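Local atomic coordinates of type III pantothenate kinase (Campylobacter jejuni, PDB entry 2NRH), a protein that probably catalyses the ATP-dependent phosphorylation of pantothenate, the first step in coenzyme A biosynthesis, as a homodimer that needs a monovalent cation. Residues Gln36-Lys48 against Gln54-Phe66. The protein carries 2 engineered substitutions. Residues are numbered along the deposited sequence; the frame is centred on the assembly and turned at random.
Sequences QKIFYINVNEHLK and QKNFINLEPYFLF. Engineered in segment 54-66: Asn56 (natural residue Lys).
Ile38, Phe39 and Tyr40 pair in parallel with Phe57, Ile58 and Asn59. Four backbone hydrogen bonds join the two segments: Ile38 N to Asn56 O (2.8 Å), Ile58 N to Ile38 O, Tyr40 N to Ile58 O, and Leu60 N to Tyr40 O (2.7 Å). The side-chain ND2 of engineered Asn56 adds a weak bond to Gln36 O.

On one sheet face, Ile38 CB sits over the Phe57 ring, 3.9 Å from its centroid. Phe57 turns an edge to the face of Tyr40, planes at 63°. With chi1 at 77°, Tyr40 swings its ring to Asn59. Asn59 CA makes a CH-pi contact over one ring face, offset toward the rim; its amide stacks with the ring, planes 15° apart. On the other sheet face, Phe39 CD1 touches Ile58 CG2 (3.6 Å) and Leu60 CD2.

One water accepts from Asn42 N (2.9 Å) beside Asn59 OD1 and Glu61 OE1. Asn59 OD1 also takes Glu61 N in an Asx turn.

Asn42 touches Ile8 of the predicted ATP site, and Phe64 touches Ile75 of the predicted substrate site. Helix 48-53 completes a beta-alpha-beta unit. Its strands are the last two in a 3-2-1-4-5 mixed sheet, as in the ASKHA fold. Strand 4-8 flanks 38-42, and helix 194-204 packs on Leu60 and Phe64.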
loop_
_atom_site.group_PDB
_atom_site.type_symbol
_atom_site.label_atom_id
_atom_site.label_comp_id
_atom_site.label_asym_id
_atom_site.label_seq_id
_atom_site.Cartn_x
_atom_site.Cartn_y
_atom_site.Cartn_z
ATOM N N GLN B 36 -13.085 36.528 14.866
ATOM C CA GLN B 36 -13.849 35.563 15.700
ATOM C C GLN B 36 -13.074 34.325 16.139
ATOM O O GLN B 36 -12.169 33.871 15.442
ATOM C CB GLN B 36 -15.207 35.147 15.081
ATOM C CG GLN B 36 -15.174 34.067 13.954
ATOM C CD GLN B 36 -16.446 33.146 13.920
ATOM O OE1 GLN B 36 -16.774 32.447 14.891
ATOM N NE2 GLN B 36 -17.119 33.129 12.776
ATOM N N LYS B 37 -13.442 33.807 17.312
ATOM C CA LYS B 37 -12.928 32.540 17.839
ATOM C C LYS B 37 -12.900 31.443 16.770
ATOM O O LYS B 37 -13.900 31.212 16.050
ATOM C CB LYS B 37 -13.794 32.049 19.018
ATOM C CG LYS B 37 -13.190 32.300 20.381
ATOM C CD LYS B 37 -14.111 31.845 21.501
ATOM C CE LYS B 37 -13.665 32.444 22.860
ATOM N NZ LYS B 37 -13.922 33.929 23.054
ATOM N N ILE B 38 -11.746 30.789 16.676
ATOM C CA ILE B 38 -11.633 29.563 15.933
ATOM C C ILE B 38 -11.154 28.428 16.847
ATOM O O ILE B 38 -10.048 28.476 17.374
ATOM C CB ILE B 38 -10.681 29.707 14.711
ATOM C CG1 ILE B 38 -11.200 30.794 13.750
ATOM C CG2 ILE B 38 -10.550 28.357 14.016
ATOM C CD1 ILE B 38 -10.229 31.224 12.573
ATOM N N PHE B 39 -11.993 27.409 17.003
ATOM C CA PHE B 39 -11.621 26.151 17.668
ATOM C C PHE B 39 -10.869 25.223 16.743
ATOM O O PHE B 39 -11.221 25.086 15.585
ATOM C CB PHE B 39 -12.876 25.498 18.215
ATOM C CG PHE B 39 -13.608 26.399 19.176
ATOM C CD1 PHE B 39 -13.182 26.499 20.527
ATOM C CD2 PHE B 39 -14.652 27.216 18.736
ATOM C CE1 PHE B 39 -13.827 27.359 21.449
ATOM C CE2 PHE B 39 -15.306 28.081 19.659
ATOM C CZ PHE B 39 -14.882 28.136 21.022
ATOM N N TYR B 40 -9.792 24.612 17.209
ATOM C CA TYR B 40 -9.015 23.834 16.288
ATOM C C TYR B 40 -8.456 22.556 16.889
ATOM O O TYR B 40 -8.349 22.438 18.106
ATOM C CB TYR B 40 -7.914 24.701 15.674
ATOM C CG TYR B 40 -6.729 24.952 16.558
ATOM C CD1 TYR B 40 -5.611 24.127 16.485
ATOM C CD2 TYR B 40 -6.706 26.029 17.476
ATOM C CE1 TYR B 40 -4.480 24.347 17.296
ATOM C CE2 TYR B 40 -5.580 26.260 18.291
ATOM C CZ TYR B 40 -4.470 25.420 18.193
ATOM O OH TYR B 40 -3.356 25.616 18.981
ATOM N N ILE B 41 -8.120 21.611 16.011
ATOM C CA ILE B 41 -7.098 20.564 16.252
ATOM C C ILE B 41 -6.019 20.630 15.124
ATOM O O ILE B 41 -6.264 21.081 13.995
ATOM C CB ILE B 41 -7.715 19.189 16.313
ATOM C CG1 ILE B 41 -8.283 18.779 14.944
ATOM C CG2 ILE B 41 -8.792 19.119 17.425
ATOM C CD1 ILE B 41 -8.892 17.414 14.940
ATOM N N ASN B 42 -4.818 20.172 15.430
ATOM C CA ASN B 42 -3.692 20.323 14.506
ATOM C C ASN B 42 -2.723 19.147 14.635
ATOM O O ASN B 42 -2.373 18.777 15.741
ATOM C CB ASN B 42 -2.986 21.673 14.773
ATOM C CG ASN B 42 -1.657 21.763 14.075
ATOM O OD1 ASN B 42 -1.580 21.611 12.851
ATOM N ND2 ASN B 42 -0.595 22.016 14.841
ATOM N N VAL B 43 -2.335 18.556 13.499
ATOM C CA VAL B 43 -1.282 17.525 13.454
ATOM C C VAL B 43 -0.031 18.075 12.780
ATOM O O VAL B 43 0.970 17.430 12.702
ATOM C CB VAL B 43 -1.724 16.178 12.716
ATOM C CG1 VAL B 43 -2.884 15.527 13.437
ATOM C CG2 VAL B 43 -2.004 16.405 11.207
ATOM N N ASN B 44 -0.103 19.286 12.292
ATOM C CA ASN B 44 1.025 19.866 11.637
ATOM C C ASN B 44 2.063 20.431 12.665
ATOM O O ASN B 44 1.838 21.447 13.344
ATOM C CB ASN B 44 0.523 20.946 10.665
ATOM C CG ASN B 44 1.590 21.428 9.741
ATOM O OD1 ASN B 44 2.763 21.558 10.132
ATOM N ND2 ASN B 44 1.208 21.715 8.491
ATOM N N GLU B 45 3.206 19.788 12.748
ATOM C CA GLU B 45 4.166 20.172 13.772
ATOM C C GLU B 45 4.757 21.539 13.449
ATOM O O GLU B 45 5.292 22.252 14.332
ATOM C CB GLU B 45 5.281 19.162 13.755
ATOM C CG GLU B 45 4.804 17.725 14.036
ATOM C CD GLU B 45 4.596 17.514 15.503
ATOM O OE1 GLU B 45 5.509 17.905 16.280
ATOM O OE2 GLU B 45 3.518 16.991 15.874
ATOM N N HIS B 46 4.676 21.872 12.167
ATOM C CA HIS B 46 5.271 23.052 11.653
ATOM C C HIS B 46 4.452 24.287 12.012
ATOM O O HIS B 46 4.966 25.398 11.920
ATOM C CB HIS B 46 5.485 22.899 10.137
ATOM C CG HIS B 46 6.459 21.823 9.791
ATOM N ND1 HIS B 46 7.810 21.930 10.040
ATOM C CD2 HIS B 46 6.274 20.589 9.276
ATOM C CE1 HIS B 46 8.418 20.822 9.658
ATOM N NE2 HIS B 46 7.504 19.977 9.215
ATOM N N LEU B 47 3.195 24.111 12.419
ATOM C CA LEU B 47 2.310 25.252 12.564
ATOM C C LEU B 47 2.029 25.570 13.996
ATOM O O LEU B 47 1.229 26.471 14.287
ATOM C CB LEU B 47 0.970 25.096 11.794
ATOM C CG LEU B 47 0.870 24.883 10.265
ATOM C CD1 LEU B 47 -0.563 24.762 9.853
ATOM C CD2 LEU B 47 1.576 25.944 9.421
ATOM N N LYS B 48 2.652 24.817 14.893
ATOM C CA LYS B 48 2.464 25.025 16.325
ATOM C C LYS B 48 2.795 26.448 16.890
ATOM O O LYS B 48 2.010 26.998 17.650
ATOM C CB LYS B 48 3.139 23.914 17.107
ATOM C CG LYS B 48 2.412 22.573 16.967
ATOM C CD LYS B 48 2.995 21.570 17.951
ATOM C CE LYS B 48 2.690 20.062 17.620
ATOM N NZ LYS B 48 1.344 19.704 17.052
ATOM N N GLN B 54 -1.691 33.253 17.294
ATOM C CA GLN B 54 -3.074 33.663 16.950
ATOM C C GLN B 54 -3.955 33.471 18.168
ATOM O O GLN B 54 -4.340 32.350 18.483
ATOM C CB GLN B 54 -3.657 32.829 15.815
ATOM C CG GLN B 54 -2.792 32.661 14.558
ATOM C CD GLN B 54 -2.017 33.926 14.170
ATOM O OE1 GLN B 54 -2.606 34.958 13.912
ATOM N NE2 GLN B 54 -0.690 33.826 14.104
ATOM N N LYS B 55 -4.261 34.563 18.855
ATOM C CA LYS B 55 -5.038 34.499 20.108
ATOM C C LYS B 55 -6.479 34.078 19.902
ATOM O O LYS B 55 -7.075 33.515 20.793
ATOM C CB LYS B 55 -4.962 35.825 20.878
ATOM C CG LYS B 55 -3.510 36.221 21.179
ATOM C CD LYS B 55 -3.321 37.719 21.550
ATOM C CE LYS B 55 -1.799 38.043 21.514
ATOM N NZ LYS B 55 -1.457 39.429 21.922
ATOM N N ASN B 56 -7.020 34.329 18.715
ATOM C CA ASN B 56 -8.360 33.883 18.393
ATOM C C ASN B 56 -8.447 32.373 18.161
ATOM O O ASN B 56 -9.543 31.827 18.033
ATOM C CB ASN B 56 -8.943 34.672 17.207
ATOM C CG ASN B 56 -8.185 34.424 15.903
ATOM O OD1 ASN B 56 -6.958 34.450 15.888
ATOM N ND2 ASN B 56 -8.908 34.209 14.804
ATOM N N PHE B 57 -7.299 31.702 18.110
ATOM C CA PHE B 57 -7.268 30.267 17.883
ATOM C C PHE B 57 -7.145 29.424 19.191
ATOM O O PHE B 57 -6.240 29.630 20.014
ATOM C CB PHE B 57 -6.136 29.913 16.922
ATOM C CG PHE B 57 -6.534 29.867 15.474
ATOM C CD1 PHE B 57 -6.535 31.022 14.699
ATOM C CD2 PHE B 57 -6.834 28.654 14.867
ATOM C CE1 PHE B 57 -6.853 30.967 13.324
ATOM C CE2 PHE B 57 -7.157 28.585 13.497
ATOM C CZ PHE B 57 -7.169 29.727 12.723
ATOM N N ILE B 58 -8.058 28.465 19.337
ATOM C CA ILE B 58 -8.313 27.806 20.599
ATOM C C ILE B 58 -8.289 26.273 20.453
ATOM O O ILE B 58 -9.159 25.675 19.809
ATOM C CB ILE B 58 -9.641 28.312 21.180
ATOM C CG1 ILE B 58 -9.411 29.746 21.665
ATOM C CG2 ILE B 58 -10.151 27.359 22.296
ATOM C CD1 ILE B 58 -10.604 30.534 21.709
ATOM N N ASN B 59 -7.266 25.669 21.045
ATOM C CA ASN B 59 -6.882 24.282 20.799
ATOM C C ASN B 59 -7.819 23.350 21.565
ATOM O O ASN B 59 -7.994 23.487 22.791
ATOM C CB ASN B 59 -5.414 24.091 21.184
ATOM C CG ASN B 59 -4.839 22.748 20.749
ATOM O OD1 ASN B 59 -5.495 21.906 20.151
ATOM N ND2 ASN B 59 -3.600 22.534 21.109
ATOM N N LEU B 60 -8.480 22.459 20.832
ATOM C CA LEU B 60 -9.395 21.552 21.467
ATOM C C LEU B 60 -8.714 20.289 21.955
ATOM O O LEU B 60 -9.324 19.493 22.703
ATOM C CB LEU B 60 -10.540 21.176 20.532
ATOM C CG LEU B 60 -11.685 22.128 20.184
ATOM C CD1 LEU B 60 -12.829 21.284 19.614
ATOM C CD2 LEU B 60 -12.185 23.034 21.337
ATOM N N GLU B 61 -7.485 20.058 21.479
ATOM C CA GLU B 61 -6.802 18.793 21.794
ATOM C C GLU B 61 -6.807 18.418 23.284
ATOM O O GLU B 61 -7.075 17.267 23.606
ATOM C CB GLU B 61 -5.373 18.772 21.253
ATOM C CG GLU B 61 -4.550 17.558 21.646
ATOM C CD GLU B 61 -3.373 17.354 20.662
ATOM O OE1 GLU B 61 -3.169 18.257 19.828
ATOM O OE2 GLU B 61 -2.642 16.333 20.742
ATOM N N PRO B 62 -6.494 19.387 24.191
ATOM C CA PRO B 62 -6.453 19.063 25.642
ATOM C C PRO B 62 -7.765 18.567 26.228
ATOM O O PRO B 62 -7.736 17.937 27.280
ATOM C CB PRO B 62 -6.033 20.401 26.307
ATOM C CG PRO B 62 -5.296 21.180 25.145
ATOM C CD PRO B 62 -6.122 20.802 23.934
ATOM N N TYR B 63 -8.891 18.823 25.567
ATOM C CA TYR B 63 -10.211 18.432 26.071
ATOM C C TYR B 63 -10.623 17.007 25.710
ATOM O O TYR B 63 -11.581 16.452 26.284
ATOM C CB TYR B 63 -11.271 19.438 25.617
ATOM C CG TYR B 63 -10.993 20.824 26.142
ATOM C CD1 TYR B 63 -11.479 21.215 27.391
ATOM C CD2 TYR B 63 -10.205 21.742 25.418
ATOM C CE1 TYR B 63 -11.232 22.464 27.894
ATOM C CE2 TYR B 63 -9.934 23.002 25.924
ATOM C CZ TYR B 63 -10.467 23.354 27.169
ATOM O OH TYR B 63 -10.227 24.604 27.729
ATOM N N PHE B 64 -9.891 16.406 24.768
ATOM C CA PHE B 64 -10.231 15.067 24.288
ATOM C C PHE B 64 -9.814 14.013 25.290
ATOM O O PHE B 64 -8.629 13.761 25.443
ATOM C CB PHE B 64 -9.571 14.796 22.917
ATOM C CG PHE B 64 -10.402 15.265 21.732
ATOM C CD1 PHE B 64 -11.397 14.453 21.195
ATOM C CD2 PHE B 64 -10.200 16.511 21.192
ATOM C CE1 PHE B 64 -12.158 14.888 20.154
ATOM C CE2 PHE B 64 -10.976 16.972 20.152
ATOM C CZ PHE B 64 -11.947 16.161 19.621
ATOM N N LEU B 65 -10.768 13.373 25.965
ATOM C CA LEU B 65 -10.429 12.191 26.776
ATOM C C LEU B 65 -10.852 10.869 26.082
ATOM O O LEU B 65 -12.038 10.574 25.829
ATOM C CB LEU B 65 -10.919 12.329 28.244
ATOM C CG LEU B 65 -10.710 13.715 28.940
ATOM C CD1 LEU B 65 -11.034 13.654 30.376
ATOM C CD2 LEU B 65 -9.294 14.379 28.744
ATOM N N PHE B 66 -9.861 10.055 25.773
ATOM C CA PHE B 66 -10.052 8.985 24.850
ATOM C C PHE B 66 -9.207 7.836 25.319
ATOM O O PHE B 66 -8.032 7.984 25.488
ATOM C CB PHE B 66 -9.633 9.499 23.454
ATOM C CG PHE B 66 -9.752 8.491 22.369
ATOM C CD1 PHE B 66 -10.990 8.116 21.890
ATOM C CD2 PHE B 66 -8.608 7.949 21.798
ATOM C CE1 PHE B 66 -11.101 7.194 20.886
ATOM C CE2 PHE B 66 -8.711 7.068 20.787
ATOM C CZ PHE B 66 -9.964 6.656 20.338
HETATM O O HOH W 1 -4.229 20.171 18.226
#